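Local coordinates for protein allantoicase (Saccharomyces cerevisiae, PDB 1O59) that hydrolyses allantoate to (S)-ureidoglycolate and urea, so that yeast can use purines as a secondary nitrogen source, at residues G265-F270 with S331-H336; F16-E21 with S158-F163. All blocks are in the same frame, centred on the assembly; numbering follows the deposited sequence.

Contact 1 of 2, residues G265-F270 with S331-H336; sequences GRESSF and SIRVSH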
loop_
_atom_site.group_PDB
_atom_site.type_symbol
_atom_site.label_atom_id
_atom_site.label_comp_id
_atom_site.label_asym_id
_atom_site.label_seq_id
_atom_site.Cartn_x
_atom_site.Cartn_y
_atom_site.Cartn_z
ATOM N N GLY A 265 3.999 11.731 -7.709
ATOM C CA GLY A 265 4.738 12.078 -6.503
ATOM C C GLY A 265 5.068 13.547 -6.423
ATOM O O GLY A 265 5.354 14.058 -5.346
ATOM N N ARG A 266 4.990 14.208 -7.572
ATOM C CA ARG A 266 5.364 15.599 -7.790
ATOM C C ARG A 266 4.550 16.083 -8.998
ATOM O O ARG A 266 4.219 15.303 -9.875
ATOM C CB ARG A 266 6.828 15.627 -8.218
ATOM C CG ARG A 266 7.690 16.563 -7.531
ATOM C CD ARG A 266 8.671 17.310 -8.433
ATOM N NE ARG A 266 9.634 16.577 -9.290
ATOM C CZ ARG A 266 10.742 15.934 -8.879
ATOM N NH1 ARG A 266 11.018 15.749 -7.589
ATOM N NH2 ARG A 266 11.556 15.423 -9.793
ATOM N N GLU A 267 4.286 17.370 -9.100
ATOM C CA GLU A 267 3.845 17.943 -10.384
ATOM C C GLU A 267 5.012 17.877 -11.396
ATOM O O GLU A 267 6.121 18.331 -11.118
ATOM C CB GLU A 267 3.363 19.387 -10.182
ATOM C CG GLU A 267 3.008 20.143 -11.461
ATOM C CD GLU A 267 2.833 21.625 -11.223
ATOM O OE1 GLU A 267 2.103 21.936 -10.255
ATOM O OE2 GLU A 267 3.429 22.460 -11.973
ATOM N N SER A 268 4.750 17.296 -12.566
ATOM C CA SER A 268 5.742 17.206 -13.637
ATOM C C SER A 268 6.092 18.578 -14.233
ATOM O O SER A 268 5.312 19.534 -14.139
ATOM C CB SER A 268 5.226 16.312 -14.765
ATOM O OG SER A 268 4.361 17.028 -15.641
ATOM N N SER A 269 7.288 18.657 -14.809
ATOM C CA SER A 269 7.677 19.734 -15.722
ATOM C C SER A 269 7.987 19.157 -17.105
ATOM O O SER A 269 7.845 19.832 -18.118
ATOM C CB SER A 269 8.908 20.438 -15.190
ATOM O OG SER A 269 8.905 20.427 -13.774
ATOM N N PHE A 270 8.421 17.902 -17.127
ATOM C CA PHE A 270 8.706 17.175 -18.344
ATOM C C PHE A 270 8.297 15.726 -18.176
ATOM O O PHE A 270 8.485 15.152 -17.101
ATOM C CB PHE A 270 10.198 17.231 -18.601
ATOM C CG PHE A 270 10.619 16.629 -19.911
ATOM C CD1 PHE A 270 10.333 17.279 -21.116
ATOM C CD2 PHE A 270 11.351 15.444 -19.941
ATOM C CE1 PHE A 270 10.755 16.742 -22.336
ATOM C CE2 PHE A 270 11.779 14.899 -21.147
ATOM C CZ PHE A 270 11.486 15.548 -22.352
ATOM N N SER A 331 7.383 18.684 -22.579
ATOM C CA SER A 331 7.384 19.628 -21.485
ATOM C C SER A 331 5.930 19.889 -21.167
ATOM O O SER A 331 5.209 20.489 -21.961
ATOM C CB SER A 331 8.118 20.900 -21.881
ATOM O OG SER A 331 9.345 20.556 -22.488
ATOM N N ILE A 332 5.501 19.361 -20.027
ATOM C CA ILE A 332 4.129 19.492 -19.583
ATOM C C ILE A 332 4.038 19.441 -18.067
ATOM O O ILE A 332 4.782 18.701 -17.410
ATOM C CB ILE A 332 3.243 18.394 -20.221
ATOM C CG1 ILE A 332 1.775 18.775 -20.121
ATOM C CG2 ILE A 332 3.484 17.017 -19.596
ATOM C CD1 ILE A 332 0.978 18.089 -21.152
ATOM N N ARG A 333 3.127 20.244 -17.525
ATOM C CA ARG A 333 2.890 20.297 -16.097
ATOM C C ARG A 333 1.604 19.587 -15.732
ATOM O O ARG A 333 0.519 20.113 -15.929
ATOM C CB ARG A 333 2.863 21.731 -15.606
ATOM C CG ARG A 333 4.251 22.378 -15.508
ATOM C CD ARG A 333 4.734 23.065 -16.792
ATOM N NE ARG A 333 6.183 23.293 -16.803
ATOM C CZ ARG A 333 6.821 24.226 -16.088
ATOM N NH1 ARG A 333 6.148 25.029 -15.268
ATOM N NH2 ARG A 333 8.150 24.355 -16.184
ATOM N N VAL A 334 1.741 18.374 -15.201
ATOM C CA VAL A 334 0.589 17.593 -14.778
ATOM C C VAL A 334 0.843 17.032 -13.393
ATOM O O VAL A 334 1.968 16.752 -13.030
ATOM C CB VAL A 334 0.235 16.455 -15.781
ATOM C CG1 VAL A 334 -0.126 17.038 -17.158
ATOM C CG2 VAL A 334 1.342 15.464 -15.916
ATOM N N SER A 335 -0.235 16.884 -12.638
ATOM C CA SER A 335 -0.211 16.441 -11.257
ATOM C C SER A 335 -0.747 15.029 -11.108
ATOM O O SER A 335 -0.434 14.343 -10.137
ATOM C CB SER A 335 -1.095 17.377 -10.427
ATOM O OG SER A 335 -2.399 17.428 -10.977
ATOM N N HIS A 336 -1.610 14.650 -12.048
ATOM C CA HIS A 336 -2.292 13.362 -12.063
ATOM C C HIS A 336 -2.226 12.784 -13.453
ATOM O O HIS A 336 -2.117 13.534 -14.432
ATOM C CB HIS A 336 -3.756 13.555 -11.695
ATOM C CG HIS A 336 -3.955 14.048 -10.301
ATOM N ND1 HIS A 336 -3.668 15.333 -9.931
ATOM C CD2 HIS A 336 -4.356 13.409 -9.176
ATOM C CE1 HIS A 336 -3.912 15.479 -8.640
ATOM N NE2 HIS A 336 -4.327 14.323 -8.157
#

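Contact 2 of 2, residues F16-E21 with S158-F163; sequences FSLADE and SQRHLF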
loop_
_atom_site.group_PDB
_atom_site.type_symbol
_atom_site.label_atom_id
_atom_site.label_comp_id
_atom_site.label_asym_id
_atom_site.label_seq_id
_atom_site.Cartn_x
_atom_site.Cartn_y
_atom_site.Cartn_z
ATOM N N PHE A 16 -13.080 3.356 12.449
ATOM C CA PHE A 16 -14.114 3.268 11.453
ATOM C C PHE A 16 -14.737 1.880 11.356
ATOM O O PHE A 16 -14.036 0.885 11.222
ATOM C CB PHE A 16 -13.540 3.626 10.094
ATOM C CG PHE A 16 -13.325 5.073 9.904
ATOM C CD1 PHE A 16 -12.243 5.699 10.488
ATOM C CD2 PHE A 16 -14.188 5.814 9.120
ATOM C CE1 PHE A 16 -12.015 7.041 10.301
ATOM C CE2 PHE A 16 -13.977 7.157 8.931
ATOM C CZ PHE A 16 -12.887 7.778 9.527
ATOM N N SER A 17 -16.071 1.846 11.394
ATOM C CA SER A 17 -16.837 0.649 11.088
ATOM C C SER A 17 -16.519 0.179 9.678
ATOM O O SER A 17 -16.114 0.952 8.812
ATOM C CB SER A 17 -18.342 0.903 11.198
ATOM O OG SER A 17 -18.637 1.866 12.207
ATOM N N LEU A 18 -16.724 -1.114 9.471
ATOM C CA LEU A 18 -16.529 -1.756 8.189
ATOM C C LEU A 18 -17.482 -1.133 7.150
ATOM O O LEU A 18 -17.096 -0.851 6.005
ATOM C CB LEU A 18 -16.791 -3.263 8.366
ATOM C CG LEU A 18 -16.043 -4.291 7.507
ATOM C CD1 LEU A 18 -14.533 -4.031 7.380
ATOM C CD2 LEU A 18 -16.320 -5.686 8.098
ATOM N N ALA A 19 -18.713 -0.885 7.576
ATOM C CA ALA A 19 -19.689 -0.237 6.722
ATOM C C ALA A 19 -19.209 1.126 6.195
ATOM O O ALA A 19 -19.727 1.621 5.189
ATOM C CB ALA A 19 -21.010 -0.087 7.458
ATOM N N ASP A 20 -18.213 1.700 6.876
ATOM C CA ASP A 20 -17.685 3.050 6.579
ATOM C C ASP A 20 -16.269 3.053 6.006
ATOM O O ASP A 20 -15.596 4.085 6.007
ATOM C CB ASP A 20 -17.747 3.912 7.850
ATOM C CG ASP A 20 -19.177 4.099 8.346
ATOM O OD1 ASP A 20 -20.113 4.028 7.515
ATOM O OD2 ASP A 20 -19.466 4.311 9.541
ATOM N N GLU A 21 -15.835 1.907 5.487
ATOM C CA GLU A 21 -14.517 1.800 4.871
ATOM C C GLU A 21 -14.284 2.795 3.729
ATOM O O GLU A 21 -13.176 3.290 3.565
ATOM C CB GLU A 21 -14.249 0.366 4.401
ATOM C CG GLU A 21 -12.801 0.134 3.991
ATOM C CD GLU A 21 -12.450 -1.343 3.805
ATOM O OE1 GLU A 21 -13.304 -2.232 4.039
ATOM O OE2 GLU A 21 -11.295 -1.618 3.437
ATOM N N SER A 158 -11.489 -11.558 15.937
ATOM C CA SER A 158 -11.749 -11.873 14.541
ATOM C C SER A 158 -12.403 -10.740 13.766
ATOM O O SER A 158 -13.429 -10.924 13.177
ATOM C CB SER A 158 -12.617 -13.139 14.440
ATOM O OG SER A 158 -12.691 -13.569 13.090
ATOM N N GLN A 159 -11.770 -9.579 13.738
ATOM C CA GLN A 159 -12.304 -8.466 13.002
ATOM C C GLN A 159 -11.265 -7.439 12.620
ATOM O O GLN A 159 -10.179 -7.381 13.176
ATOM C CB GLN A 159 -13.375 -7.783 13.828
ATOM C CG GLN A 159 -12.825 -7.055 15.042
ATOM C CD GLN A 159 -13.912 -6.677 16.004
ATOM O OE1 GLN A 159 -14.343 -7.508 16.823
ATOM N NE2 GLN A 159 -14.379 -5.427 15.911
ATOM N N ARG A 160 -11.663 -6.595 11.677
ATOM C CA ARG A 160 -10.825 -5.516 11.157
ATOM C C ARG A 160 -11.055 -4.260 11.980
ATOM O O ARG A 160 -12.178 -3.958 12.362
ATOM C CB ARG A 160 -11.165 -5.251 9.691
ATOM C CG ARG A 160 -11.037 -6.510 8.845
ATOM C CD ARG A 160 -11.297 -6.329 7.389
ATOM N NE ARG A 160 -10.429 -5.307 6.831
ATOM C CZ ARG A 160 -10.794 -4.458 5.887
ATOM N NH1 ARG A 160 -12.006 -4.492 5.365
ATOM N NH2 ARG A 160 -9.929 -3.564 5.456
ATOM N N HIS A 161 -9.978 -3.550 12.278
ATOM C CA HIS A 161 -10.078 -2.284 12.961
ATOM C C HIS A 161 -9.333 -1.287 12.108
ATOM O O HIS A 161 -8.143 -1.475 11.820
ATOM C CB HIS A 161 -9.457 -2.320 14.362
ATOM C CG HIS A 161 -9.858 -3.498 15.191
ATOM N ND1 HIS A 161 -9.343 -4.762 14.983
ATOM C CD2 HIS A 161 -10.686 -3.595 16.260
ATOM C CE1 HIS A 161 -9.851 -5.589 15.883
ATOM N NE2 HIS A 161 -10.664 -4.906 16.672
ATOM N N LEU A 162 -10.041 -0.227 11.736
ATOM C CA LEU A 162 -9.563 0.805 10.845
ATOM C C LEU A 162 -9.451 2.075 11.658
ATOM O O LEU A 162 -10.467 2.621 12.150
ATOM C CB LEU A 162 -10.563 0.986 9.705
ATOM C CG LEU A 162 -10.962 -0.290 8.949
ATOM C CD1 LEU A 162 -12.005 0.028 7.909
ATOM C CD2 LEU A 162 -9.752 -0.951 8.293
ATOM N N PHE A 163 -8.213 2.543 11.816
ATOM C CA PHE A 163 -7.938 3.711 12.671
ATOM C C PHE A 163 -7.158 4.845 11.960
ATOM O O PHE A 163 -6.340 4.630 11.041
ATOM C CB PHE A 163 -7.248 3.292 13.988
ATOM C CG PHE A 163 -5.982 2.531 13.779
ATOM C CD1 PHE A 163 -6.005 1.136 13.685
ATOM C CD2 PHE A 163 -4.768 3.217 13.625
ATOM C CE1 PHE A 163 -4.825 0.418 13.459
ATOM C CE2 PHE A 163 -3.585 2.542 13.381
ATOM C CZ PHE A 163 -3.602 1.115 13.297
HETATM O O HOH W 1 -12.325 -0.050 13.204
#

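Contact 1 of 2, residues G265-F270 with S331-H336
Ser268 meets the backbone of Ile332-Val334 through both its main-chain N and its hydroxyl, and it carries most of the polar traffic here. Its N donates to Val334 O at 2.9 Å, nearly straight (162° at the hydrogen). Val334 N returns a bond to Ser268 OG at 3.0 Å, while OG in turn donates to Ile332 O; that last separation, 2.5 Å, is very short and its exact value is doubtful. The hydroxyl reaches both because chi1 of 82° sets OG between the backbone N and the carbonyl carbon. An alanine here would probably leave Val334 N and Ile332 O without their hydroxyl partner, the main-chain bond from Ser268 N remaining. Both loops cross between the two sheets of the second allantoicase-repeat sandwich, 265-270 from strand 258-263 to 270-277 and 331-336 from 323-331 to 336-342, and they run roughly antiparallel. Ser268 O takes a CA-H...O contact from Arg333 CA at 3.2 Å, and Ser269 O receives a weak bond from Ile332 N at 3.1 Å. On the outer side Glu267 OE2 lies beside Arg333 CG, 3.6 Å away, with the charged groups not in contact. Ser335 OG lies in the plane of the His336 ring, at its edge, 2.7 Å from ND1; it also bonds Lys296 N and Cys294 O. Arg266 NE pairs with the terminal carboxylate of Tyr355.

Contact 2 of 2, residues F16-E21 with S158-F163
The Phe16 ring turns an edge to Leu162 O, which lies in the ring plane 3.9 Å from CD1; Phe24 meets the same ring, the two planes steeply inclined. The other flat group is the Arg160 guanidinium. Its end faces the Glu21 carboxylate, NH1 to OE1 at 2.9 Å and NH2 to OE2 at 3.1 Å, a two-pronged salt bridge. The planes stand 57° apart, so both oxygens are met from above the carboxylate plane, although OE2 lies in the guanidinium plane. A bend at chi3 (56°) turns the arginine's end toward Glu21, whose extended chain reaches across. Leu18 CD1 comes obliquely against the guanidinium, 3.3 Å from Arg160 NH1, and Arg160 NE has a second acid in Glu111. The backbones are joined by Phe16 N to Leu162 O at 2.7 Å, and then by a water that accepts from Leu162 N and donates to Phe16 O. Beside the salt bridge, Leu162 CD1 packs 4.0 Å from Glu21 CG. In an antiparallel sheet of the first-repeat half, strand 160-164 pairs with both 105-113, which carries Glu111, and the short N-terminal 14-16, while helix 21-31 sets Phe24 against Leu162 and Ile27 against Phe16.

Overall arrangement
From the N terminus, the chain first passes through strand 14-16 and the turn into helix 21-31; contact 2 brings this piece against strand 160-164 and closes a long loop spanning most of the first allantoicase repeat. Further along the chain, within the second repeat, contact 1 closes a shorter one, from the loop after strand 258-263 to the loop before strand 336-342. The two closures stand in series, neither nesting nor crossing. Contact 2 adds the N-terminal strand 14-16 to the sheet beside strand 160-164, whereas contact 1 joins two sheet-to-sheet connections. They lie on opposite sides of the chain's centre, centres about 35 Å apart, and do not touch.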